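Alkylhydroperoxidase AhpD core: uncharacterized peroxidase-related protein (PDB 2PRR) is uncharacterised but, as a member of the carboxymuconolactone decarboxylase family with an AhpD-like core, probably acts as a peroxidase-type oxidoreductase. Local coordinates at residues 89-100 and 181-192. Numbering follows the deposited sequence.
Sequences YCVVAHGAILRI and MRPNDEFFLMGR
Phe-187 packs as a knob among Tyr-89, Val-92, Ala-93 and Ala-96, and CA of Ala-93 stands over one face of its ring, 3.9 Å from the centroid. Two further contacts of this over-the-face kind lie toward the start of helix 88-102. CG1 of Val-92, anti to the backbone N, lies 3.7 Å from the Phe-188 centroid and only 11° off the ring normal, while also meeting CB of Pro-183. The Met-aromatic contact involves a selenomethionine: the chain of Met-181 runs extended as far as SE, which sits 3.8 Å from the Tyr-89 centroid, displaced toward the rim. The carbonyl of Arg-182 approaches that ring at its edge.

The polar contacts gather around Arg-99. Its NE and NH2 grip a single acceptor side-on, at 3.1 Å and 3.0 Å from O of Met-190, which lies almost in the guanidinium plane. The guanidinium of Arg-192 is stacked on one face, centres 3.7 Å apart and planes at 24°; the opposite face rests against the helix backbone at Gly-95 O and Ala-96 N. Arg-192 is itself fixed by NE bonding to Phe-188 O (2.7 Å), and Asp-109 forms a salt bridge with it that probably offsets the like charges.

Gly-191, within the type II turn 189-192, lets the backbone come close to helix 88-102. The axis of the short, weakly bonded helix 185-189 runs at 50° to that of segment 89-100, 8.0 Å away at closest approach. The C-terminal segment covers one flank, while helices 71-84, 107-114 and 156-179 pack against other parts of helix 88-102.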
ATOM      1  N   TYR D  89      15.689  16.772  -6.214  1.00 28.81           N
ATOM      2  CA  TYR D  89      16.541  17.928  -5.768  1.00 26.80           C
ATOM      3  C   TYR D  89      17.141  17.668  -4.393  1.00 26.67           C
ATOM      4  O   TYR D  89      18.349  17.744  -4.211  1.00 27.83           O
ATOM      5  CB  TYR D  89      15.806  19.306  -5.758  1.00 21.94           C
ATOM      6  CG  TYR D  89      16.711  20.464  -5.218  1.00 25.44           C
ATOM      7  CD1 TYR D  89      16.838  20.717  -3.854  1.00 11.44           C
ATOM      8  CD2 TYR D  89      17.439  21.254  -6.079  1.00 13.66           C
ATOM      9  CE1 TYR D  89      17.706  21.748  -3.351  1.00 27.18           C
ATOM     10  CE2 TYR D  89      18.305  22.315  -5.580  1.00 25.46           C
ATOM     11  CZ  TYR D  89      18.414  22.524  -4.220  1.00 14.05           C
ATOM     12  OH  TYR D  89      19.237  23.540  -3.728  1.00 36.87           O
ATOM     13  N   CYS D  90      16.292  17.336  -3.429  1.00 27.02           N
ATOM     14  CA  CYS D  90      16.723  17.174  -2.045  1.00 28.55           C
ATOM     15  C   CYS D  90      17.668  16.031  -1.755  1.00 29.14           C
ATOM     16  O   CYS D  90      18.618  16.175  -0.980  1.00 26.39           O
ATOM     17  CB  CYS D  90      15.499  17.077  -1.129  1.00 27.78           C
ATOM     18  SG  CYS D  90      14.577  18.616  -1.104  1.00 31.37           S
ATOM     19  N   VAL D  91      17.365  14.873  -2.316  1.00 27.57           N
ATOM     20  CA  VAL D  91      18.222  13.727  -2.155  1.00 27.58           C
ATOM     21  C   VAL D  91      19.641  14.046  -2.647  1.00 28.35           C
ATOM     22  O   VAL D  91      20.627  13.732  -1.982  1.00 26.77           O
ATOM     23  CB  VAL D  91      17.672  12.552  -2.984  1.00 27.20           C
ATOM     24  CG1 VAL D  91      18.713  11.523  -3.192  1.00 30.28           C
ATOM     25  CG2 VAL D  91      16.456  11.934  -2.328  1.00 22.27           C
ATOM     26  N   VAL D  92      19.711  14.633  -3.839  1.00 27.26           N
ATOM     27  CA  VAL D  92      20.964  14.947  -4.486  1.00 29.96           C
ATOM     28  C   VAL D  92      21.712  16.097  -3.788  1.00 28.49           C
ATOM     29  O   VAL D  92      22.889  15.986  -3.528  1.00 29.20           O
ATOM     30  CB  VAL D  92      20.748  15.233  -6.006  1.00 31.00           C
ATOM     31  CG1 VAL D  92      22.021  15.766  -6.662  1.00 26.40           C
ATOM     32  CG2 VAL D  92      20.264  13.931  -6.728  1.00 32.05           C
ATOM     33  N   ALA D  93      20.999  17.162  -3.471  1.00 28.66           N
ATOM     34  CA  ALA D  93      21.567  18.343  -2.820  1.00 28.89           C
ATOM     35  C   ALA D  93      22.068  18.026  -1.418  1.00 30.29           C
ATOM     36  O   ALA D  93      23.196  18.329  -1.080  1.00 32.13           O
ATOM     37  CB  ALA D  93      20.522  19.449  -2.777  1.00 25.86           C
ATOM     38  N   HIS D  94      21.228  17.391  -0.611  1.00 29.86           N
ATOM     39  CA  HIS D  94      21.589  17.031   0.748  1.00 31.37           C
ATOM     40  C   HIS D  94      22.452  15.799   0.896  1.00 31.86           C
ATOM     41  O   HIS D  94      22.952  15.529   1.978  1.00 33.76           O
ATOM     42  CB  HIS D  94      20.336  17.018   1.642  1.00 28.72           C
ATOM     43  CG  HIS D  94      19.720  18.364   1.715  1.00 33.67           C
ATOM     44  ND1 HIS D  94      20.281  19.382   2.454  1.00 28.49           N
ATOM     45  CD2 HIS D  94      18.707  18.920   1.016  1.00 34.97           C
ATOM     46  CE1 HIS D  94      19.594  20.491   2.258  1.00 33.56           C
ATOM     47  NE2 HIS D  94      18.633  20.237   1.392  1.00 33.04           N
ATOM     48  N   GLY D  95      22.612  15.024  -0.166  1.00 32.86           N
ATOM     49  CA  GLY D  95      23.544  13.913  -0.126  1.00 32.82           C
ATOM     50  C   GLY D  95      24.941  14.513  -0.182  1.00 32.29           C
ATOM     51  O   GLY D  95      25.843  14.075   0.505  1.00 33.32           O
ATOM     52  N   ALA D  96      25.104  15.518  -1.018  1.00 33.09           N
ATOM     53  CA  ALA D  96      26.387  16.205  -1.182  1.00 34.39           C
ATOM     54  C   ALA D  96      26.841  16.791   0.132  1.00 34.00           C
ATOM     55  O   ALA D  96      27.956  16.585   0.555  1.00 36.30           O
ATOM     56  CB  ALA D  96      26.270  17.294  -2.227  1.00 33.09           C
ATOM     57  N   ILE D  97      25.927  17.463   0.800  1.00 35.16           N
ATOM     58  CA  ILE D  97      26.182  18.126   2.069  1.00 34.44           C
ATOM     59  C   ILE D  97      26.434  17.100   3.170  1.00 35.34           C
ATOM     60  O   ILE D  97      27.278  17.314   4.016  1.00 34.67           O
ATOM     61  CB  ILE D  97      25.014  19.049   2.426  1.00 33.58           C
ATOM     62  CG1 ILE D  97      24.794  20.090   1.309  1.00 31.64           C
ATOM     63  CG2 ILE D  97      25.285  19.760   3.745  1.00 38.52           C
ATOM     64  CD1 ILE D  97      23.428  20.731   1.318  1.00 36.25           C
ATOM     65  N   LEU D  98      25.686  15.993   3.160  1.00 36.09           N
ATOM     66  CA  LEU D  98      25.898  14.894   4.106  1.00 34.59           C
ATOM     67  C   LEU D  98      27.304  14.293   3.964  1.00 36.39           C
ATOM     68  O   LEU D  98      27.972  14.024   4.965  1.00 39.33           O
ATOM     69  CB  LEU D  98      24.844  13.805   3.878  1.00 33.80           C
ATOM     70  CG  LEU D  98      25.030  12.468   4.578  1.00 30.20           C
ATOM     71  CD1 LEU D  98      25.266  12.625   6.032  1.00 31.35           C
ATOM     72  CD2 LEU D  98      23.805  11.594   4.292  1.00 31.19           C
ATOM     73  N   ARG D  99      27.739  14.069   2.725  1.00 36.82           N
ATOM     74  CA  ARG D  99      29.076  13.526   2.452  1.00 37.10           C
ATOM     75  C   ARG D  99      30.168  14.459   2.934  1.00 37.11           C
ATOM     76  O   ARG D  99      31.142  14.022   3.502  1.00 36.69           O
ATOM     77  CB  ARG D  99      29.279  13.247   0.962  1.00 37.31           C
ATOM     78  CG  ARG D  99      28.489  12.022   0.450  1.00 33.54           C
ATOM     79  CD  ARG D  99      28.910  11.687  -0.946  1.00 37.26           C
ATOM     80  NE  ARG D  99      28.614  12.743  -1.912  1.00 30.92           N
ATOM     81  CZ  ARG D  99      27.487  12.812  -2.606  1.00 31.83           C
ATOM     82  NH1 ARG D  99      26.531  11.897  -2.451  1.00 27.34           N
ATOM     83  NH2 ARG D  99      27.304  13.793  -3.462  1.00 29.19           N
ATOM     84  N   ILE D 100      29.988  15.739   2.691  1.00 38.95           N
ATOM     85  CA  ILE D 100      30.932  16.761   3.133  1.00 39.95           C
ATOM     86  C   ILE D 100      31.032  16.822   4.658  1.00 41.50           C
ATOM     87  O   ILE D 100      32.135  16.839   5.199  1.00 43.11           O
ATOM     88  CB  ILE D 100      30.488  18.154   2.637  1.00 40.84           C
ATOM     89  CG1 ILE D 100      30.573  18.266   1.112  1.00 38.12           C
ATOM     90  CG2 ILE D 100      31.326  19.269   3.277  1.00 42.40           C
ATOM     91  CD1 ILE D 100      31.970  18.412   0.575  1.00 41.63           C
HETATM   92  N   MSE D 181      11.987  21.239  -9.415  1.00 28.69           N
HETATM   93  CA  MSE D 181      13.214  21.882  -8.970  1.00 25.77           C
HETATM   94  C   MSE D 181      14.393  20.971  -9.319  1.00 30.27           C
HETATM   95  O   MSE D 181      14.383  19.778  -8.997  1.00 31.99           O
HETATM   96  CB  MSE D 181      13.139  22.201  -7.495  1.00 27.32           C
HETATM   97  CG  MSE D 181      14.196  23.239  -7.059  1.00 10.95           C
HETATM   98 SE   MSE D 181      14.218  23.201  -5.249  0.75 19.30          SE
HETATM   99  CE  MSE D 181      12.617  24.076  -5.028  1.00 22.56           C
ATOM    100  N   ARG D 182      15.382  21.533 -10.021  1.00 30.75           N
ATOM    101  CA  ARG D 182      16.518  20.776 -10.543  1.00 28.85           C
ATOM    102  C   ARG D 182      17.803  20.945  -9.737  1.00 30.80           C
ATOM    103  O   ARG D 182      18.296  22.077  -9.561  1.00 30.75           O
ATOM    104  CB  ARG D 182      16.790  21.172 -11.999  1.00 25.39           C
ATOM    105  CG  ARG D 182      17.805  20.273 -12.696  1.00 26.93           C
ATOM    106  CD  ARG D 182      18.334  20.837 -14.024  1.00 31.21           C
ATOM    107  NE  ARG D 182      19.453  20.017 -14.509  1.00 32.21           N
ATOM    108  CZ  ARG D 182      19.326  18.908 -15.243  1.00 26.30           C
ATOM    109  NH1 ARG D 182      18.149  18.475 -15.663  1.00 28.82           N
ATOM    110  NH2 ARG D 182      20.407  18.231 -15.586  1.00 32.52           N
ATOM    111  N   PRO D 183      18.366  19.812  -9.274  1.00 31.31           N
ATOM    112  CA  PRO D 183      19.613  19.881  -8.537  1.00 31.10           C
ATOM    113  C   PRO D 183      20.773  20.345  -9.425  1.00 33.26           C
ATOM    114  O   PRO D 183      20.879  19.952 -10.593  1.00 32.10           O
ATOM    115  CB  PRO D 183      19.830  18.455  -8.035  1.00 30.71           C
ATOM    116  CG  PRO D 183      18.861  17.571  -8.827  1.00 27.34           C
ATOM    117  CD  PRO D 183      17.843  18.429  -9.423  1.00 29.07           C
ATOM    118  N   ASN D 184      21.625  21.189  -8.856  1.00 33.15           N
ATOM    119  CA  ASN D 184      22.775  21.711  -9.563  1.00 34.14           C
ATOM    120  C   ASN D 184      23.774  20.601  -9.852  1.00 34.88           C
ATOM    121  O   ASN D 184      23.848  19.617  -9.124  1.00 35.69           O
ATOM    122  CB  ASN D 184      23.469  22.818  -8.750  1.00 34.07           C
ATOM    123  CG  ASN D 184      22.524  23.883  -8.284  1.00 30.07           C
ATOM    124  OD1 ASN D 184      21.681  23.653  -7.399  1.00 29.66           O
ATOM    125  ND2 ASN D 184      22.675  25.073  -8.832  1.00 32.16           N
ATOM    126  N   ASP D 185      24.542  20.776 -10.924  1.00 36.17           N
ATOM    127  CA  ASP D 185      25.524  19.791 -11.363  1.00 36.83           C
ATOM    128  C   ASP D 185      26.588  19.538 -10.319  1.00 35.89           C
ATOM    129  O   ASP D 185      27.081  18.430 -10.184  1.00 35.71           O
ATOM    130  CB  ASP D 185      26.224  20.267 -12.655  1.00 39.32           C
ATOM    131  CG  ASP D 185      25.333  20.196 -13.899  1.00 41.77           C
ATOM    132  OD1 ASP D 185      24.146  19.801 -13.810  1.00 42.38           O
ATOM    133  OD2 ASP D 185      25.850  20.549 -14.982  1.00 43.23           O
ATOM    134  N   GLU D 186      26.937  20.579  -9.589  1.00 37.31           N
ATOM    135  CA  GLU D 186      27.996  20.514  -8.606  1.00 38.12           C
ATOM    136  C   GLU D 186      27.689  19.559  -7.460  1.00 38.97           C
ATOM    137  O   GLU D 186      28.604  18.945  -6.912  1.00 40.94           O
ATOM    138  CB  GLU D 186      28.287  21.893  -8.017  1.00 39.59           C
ATOM    139  CG  GLU D 186      28.811  22.940  -8.997  1.00 38.84           C
ATOM    140  CD  GLU D 186      27.732  23.573  -9.849  1.00 42.08           C
ATOM    141  OE1 GLU D 186      26.585  23.058  -9.898  1.00 46.18           O
ATOM    142  OE2 GLU D 186      28.040  24.590 -10.482  1.00 45.29           O
ATOM    143  N   PHE D 187      26.423  19.443  -7.082  1.00 37.96           N
ATOM    144  CA  PHE D 187      26.054  18.544  -5.986  1.00 38.03           C
ATOM    145  C   PHE D 187      26.345  17.068  -6.257  1.00 38.27           C
ATOM    146  O   PHE D 187      26.741  16.353  -5.334  1.00 40.00           O
ATOM    147  CB  PHE D 187      24.567  18.675  -5.627  1.00 37.23           C
ATOM    148  CG  PHE D 187      24.197  19.985  -4.987  1.00 36.63           C
ATOM    149  CD1 PHE D 187      24.869  20.437  -3.853  1.00 30.02           C
ATOM    150  CD2 PHE D 187      23.116  20.715  -5.457  1.00 32.89           C
ATOM    151  CE1 PHE D 187      24.517  21.610  -3.246  1.00 35.10           C
ATOM    152  CE2 PHE D 187      22.757  21.899  -4.853  1.00 37.12           C
ATOM    153  CZ  PHE D 187      23.473  22.356  -3.743  1.00 37.42           C
ATOM    154  N   PHE D 188      26.135  16.627  -7.505  1.00 38.54           N
ATOM    155  CA  PHE D 188      26.285  15.212  -7.903  1.00 36.64           C
ATOM    156  C   PHE D 188      27.686  14.661  -7.621  1.00 37.75           C
ATOM    157  O   PHE D 188      27.834  13.527  -7.205  1.00 37.23           O
ATOM    158  CB  PHE D 188      25.942  15.011  -9.388  1.00 34.09           C
ATOM    159  CG  PHE D 188      24.451  15.087  -9.735  1.00 24.74           C
ATOM    160  CD1 PHE D 188      23.825  16.291  -9.915  1.00 28.14           C
ATOM    161  CD2 PHE D 188      23.723  13.935 -10.000  1.00 34.19           C
ATOM    162  CE1 PHE D 188      22.479  16.369 -10.287  1.00 26.60           C
ATOM    163  CE2 PHE D 188      22.361  13.988 -10.373  1.00 22.85           C
ATOM    164  CZ  PHE D 188      21.739  15.188 -10.516  1.00 31.72           C
ATOM    165  N   LEU D 189      28.706  15.486  -7.807  1.00 39.54           N
ATOM    166  CA  LEU D 189      30.100  15.076  -7.620  1.00 41.43           C
ATOM    167  C   LEU D 189      30.746  15.503  -6.280  1.00 40.62           C
ATOM    168  O   LEU D 189      31.733  14.915  -5.844  1.00 40.04           O
ATOM    169  CB  LEU D 189      30.908  15.634  -8.802  1.00 40.22           C
ATOM    170  CG  LEU D 189      32.382  15.279  -8.972  1.00 43.59           C
ATOM    171  CD1 LEU D 189      32.686  13.781  -8.806  1.00 47.06           C
ATOM    172  CD2 LEU D 189      32.813  15.766 -10.353  1.00 44.56           C
HETATM  173  N   MSE D 190      30.182  16.520  -5.649  1.00 40.75           N
HETATM  174  CA  MSE D 190      30.679  17.080  -4.391  1.00 42.39           C
HETATM  175  C   MSE D 190      30.677  16.113  -3.207  1.00 42.27           C
HETATM  176  O   MSE D 190      29.655  15.500  -2.905  1.00 42.68           O
HETATM  177  CB  MSE D 190      29.811  18.286  -4.064  1.00 43.29           C
HETATM  178  CG  MSE D 190      30.090  19.011  -2.784  1.00 42.42           C
HETATM  179 SE   MSE D 190      28.798  20.441  -2.649  0.75 45.84          SE
HETATM  180  CE  MSE D 190      29.217  21.432  -4.249  1.00 43.25           C
ATOM    181  N   GLY D 191      31.821  15.999  -2.530  1.00 41.64           N
ATOM    182  CA  GLY D 191      31.971  15.092  -1.382  1.00 43.03           C
ATOM    183  C   GLY D 191      32.280  13.618  -1.676  1.00 43.24           C
ATOM    184  O   GLY D 191      32.425  12.811  -0.750  1.00 43.08           O
ATOM    185  N   ARG D 192      32.390  13.258  -2.951  1.00 44.84           N
ATOM    186  CA  ARG D 192      32.676  11.885  -3.346  1.00 46.69           C
ATOM    187  C   ARG D 192      34.181  11.550  -3.322  1.00 50.00           C
ATOM    188  O   ARG D 192      34.559  10.380  -3.276  1.00 49.34           O
ATOM    189  CB  ARG D 192      32.071  11.600  -4.717  1.00 45.79           C
ATOM    190  CG  ARG D 192      30.583  11.824  -4.763  1.00 40.46           C
ATOM    191  CD  ARG D 192      29.987  11.230  -6.023  1.00 45.18           C
ATOM    192  NE  ARG D 192      28.524  11.186  -5.997  1.00 38.70           N
ATOM    193  CZ  ARG D 192      27.801  10.315  -5.287  1.00 44.62           C
ATOM    194  NH1 ARG D 192      28.391   9.398  -4.525  1.00 45.62           N
ATOM    195  NH2 ARG D 192      26.472  10.363  -5.345  1.00 43.01           N
TER